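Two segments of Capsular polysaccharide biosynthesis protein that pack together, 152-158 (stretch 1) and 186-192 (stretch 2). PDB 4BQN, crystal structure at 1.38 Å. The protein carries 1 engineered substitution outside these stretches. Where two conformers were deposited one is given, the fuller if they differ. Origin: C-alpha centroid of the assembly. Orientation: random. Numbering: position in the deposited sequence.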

# COMPACT_ATOMS: atom_id res chain seq x y z
N ASP A 152 -13.43 -2.61 17.75
CA ASP A 152 -12.53 -3.64 17.25
C ASP A 152 -11.15 -3.14 16.85
O ASP A 152 -10.40 -3.89 16.21
CB ASP A 152 -13.19 -4.34 16.05
CG ASP A 152 -14.39 -5.17 16.44
OD1 ASP A 152 -14.53 -5.49 17.64
OD2 ASP A 152 -15.21 -5.49 15.55
N ILE A 153 -10.77 -1.91 17.22
CA ILE A 153 -9.53 -1.33 16.70
C ILE A 153 -8.28 -2.17 17.03
O ILE A 153 -7.41 -2.33 16.17
CB ILE A 153 -9.37 0.15 17.09
CG1 ILE A 153 -8.25 0.78 16.26
CG2 ILE A 153 -9.15 0.30 18.60
CD1 ILE A 153 -8.17 2.28 16.38
N ASP A 154 -8.21 -2.73 18.24
CA ASP A 154 -7.03 -3.51 18.59
C ASP A 154 -6.95 -4.79 17.77
O ASP A 154 -5.86 -5.21 17.37
CB ASP A 154 -7.01 -3.85 20.08
CG ASP A 154 -6.79 -2.63 20.96
OD1 ASP A 154 -6.20 -1.65 20.49
OD2 ASP A 154 -7.18 -2.69 22.15
N GLU A 155 -8.09 -5.42 17.54
CA GLU A 155 -8.14 -6.64 16.72
C GLU A 155 -7.68 -6.32 15.30
O GLU A 155 -6.92 -7.08 14.69
CB GLU A 155 -9.55 -7.22 16.71
CG GLU A 155 -9.72 -8.44 15.80
CD GLU A 155 -11.13 -8.99 15.79
OE1 GLU A 155 -12.01 -8.44 16.48
OE2 GLU A 155 -11.35 -10.00 15.09
N ILE A 156 -8.18 -5.21 14.75
CA ILE A 156 -7.79 -4.79 13.41
C ILE A 156 -6.29 -4.59 13.34
O ILE A 156 -5.64 -5.12 12.44
CB ILE A 156 -8.55 -3.51 13.00
CG1 ILE A 156 -10.05 -3.82 12.83
CG2 ILE A 156 -7.97 -2.95 11.70
CD1 ILE A 156 -10.93 -2.58 12.86
N GLU A 157 -5.73 -3.82 14.28
CA GLU A 157 -4.30 -3.51 14.26
C GLU A 157 -3.45 -4.76 14.43
O GLU A 157 -2.43 -4.91 13.75
CB GLU A 157 -3.93 -2.49 15.31
CG GLU A 157 -4.46 -1.12 14.94
CD GLU A 157 -4.05 -0.04 15.90
OE1 GLU A 157 -3.40 -0.34 16.93
OE2 GLU A 157 -4.41 1.13 15.64
N SER A 158 -3.87 -5.67 15.31
CA SER A 158 -3.14 -6.92 15.52
C SER A 158 -3.05 -7.72 14.22
O SER A 158 -1.99 -8.24 13.88
CB SER A 158 -3.76 -7.77 16.64
OG SER A 158 -3.00 -8.95 16.86
N ILE A 186 5.31 1.38 12.13
CA ILE A 186 3.91 1.57 11.75
C ILE A 186 2.97 1.39 12.95
O ILE A 186 2.14 2.25 13.24
CB ILE A 186 3.49 0.67 10.57
CG1 ILE A 186 4.27 1.06 9.30
CG2 ILE A 186 1.98 0.78 10.34
CD1 ILE A 186 4.17 0.04 8.17
N LEU A 187 3.11 0.27 13.66
CA LEU A 187 2.19 0.01 14.76
C LEU A 187 2.31 1.10 15.82
O LEU A 187 1.30 1.55 16.35
CB LEU A 187 2.44 -1.37 15.36
CG LEU A 187 1.54 -1.73 16.55
CD1 LEU A 187 0.07 -1.81 16.16
CD2 LEU A 187 2.01 -3.01 17.24
N ALA A 188 3.54 1.50 16.12
CA ALA A 188 3.77 2.44 17.21
C ALA A 188 3.29 3.84 16.88
O ALA A 188 2.95 4.60 17.78
CB ALA A 188 5.24 2.45 17.62
N ASN A 189 3.25 4.19 15.59
CA ASN A 189 2.95 5.57 15.20
C ASN A 189 1.62 5.78 14.51
O ASN A 189 1.24 6.93 14.29
CB ASN A 189 4.06 6.10 14.30
CG ASN A 189 5.35 6.32 15.04
OD1 ASN A 189 5.58 7.40 15.59
ND2 ASN A 189 6.18 5.29 15.08
N CYS A 190 0.91 4.70 14.16
CA CYS A 190 -0.23 4.83 13.25
C CYS A 190 -1.36 5.70 13.80
O CYS A 190 -2.04 6.39 13.02
CB CYS A 190 -0.75 3.45 12.82
SG CYS A 190 -1.42 2.42 14.14
N ARG A 191 -1.56 5.71 15.12
CA ARG A 191 -2.65 6.51 15.67
C ARG A 191 -2.27 7.97 15.87
O ARG A 191 -3.15 8.82 16.01
CB ARG A 191 -3.18 5.89 16.96
CG ARG A 191 -3.71 4.49 16.74
CD ARG A 191 -4.68 4.06 17.82
NE ARG A 191 -4.75 2.61 17.90
CZ ARG A 191 -5.39 1.95 18.85
NH1 ARG A 191 -6.03 2.62 19.80
NH2 ARG A 191 -5.38 0.62 18.85
N GLN A 192 -0.97 8.25 15.86
CA GLN A 192 -0.46 9.59 16.13
C GLN A 192 -0.20 10.38 14.85
O GLN A 192 -0.33 11.61 14.84
CB GLN A 192 0.84 9.51 16.94
CG GLN A 192 0.65 9.09 18.39
CD GLN A 192 0.38 7.60 18.54
OE1 GLN A 192 0.92 6.79 17.79
NE2 GLN A 192 -0.46 7.24 19.50
O HOH W 1 -6.94 0.69 21.85
O HOH W 2 -1.32 1.33 17.87

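The contact is organised around one side chain, Arg 191, whose guanidinium group is met by two carboxylates from the helix of the first stretch. The closer partner is Glu 157. Its OE2 accepts a hydrogen bond from Arg 191 NE at 2.7 Å, and its OE1 accepts a second from Arg 191 NH2 at 2.9 Å. Because NE and NH2 present their hydrogens along the same edge of the guanidinium, and the two carboxylate oxygens have a matching spacing, the groups join side by side in a two-pronged salt bridge. Charge attraction and hydrogen-bond directionality thus act together, with N-H...O angles of 149° and 157°.

Asp 154 supplies the second carboxylate. Its OD1 lies 2.9 Å from Arg 191 NH2, in a salt bridge that is also a hydrogen bond, so NH2 donates to both acids. The CA-to-CB bond of Asp 154 points sideways to the second stretch, yet the short side chain, with chi1 in the m well, still brings its end within reach. The acids stand three positions apart, a little less than one helical turn, which lets both approach the same cation. Arginine suits this place because its planar, delocalised charge carries several donors: while NE and NH2 engage the acids, Arg 191 NH1 donates to the oxygen of water 1 at 3.0 Å. That water in turn donates to Asp 154 OD1 at 2.8 Å, linking the two residues a second time.

The flat faces of a guanidinium are poor at hydrogen bonding and can accept apolar neighbours. Here Ile 153 covers one face, its CD1 lying 3.7 Å from Arg 191 CZ, while the acid oxygens keep to the edge, near the plane. With chi1 and chi2 both t, the isoleucine side chain is extended and carries its terminal methyl to the cation.

Beyond the salt bridges, Glu 157 also meets less polar neighbours. Cys 190 points toward the helix, and its SG sits 3.6 Å from Glu 157 OE2; the small side chain packs beside the carboxylate. Leu 187 begins sideways but ends nearer, placing CD1 3.8 Å from Glu 157 OE1. Leu 187 CA and Glu 157 CA, 7.4 Å apart, are the closest pair of CA atoms across the stretches, so side chains fill the space between. Most of the 246 Å² buried here belongs to Arg 191 and Glu 157, the pair that also makes the shortest polar contact: a modest interface, built chiefly on one buried acid and its arginine partner.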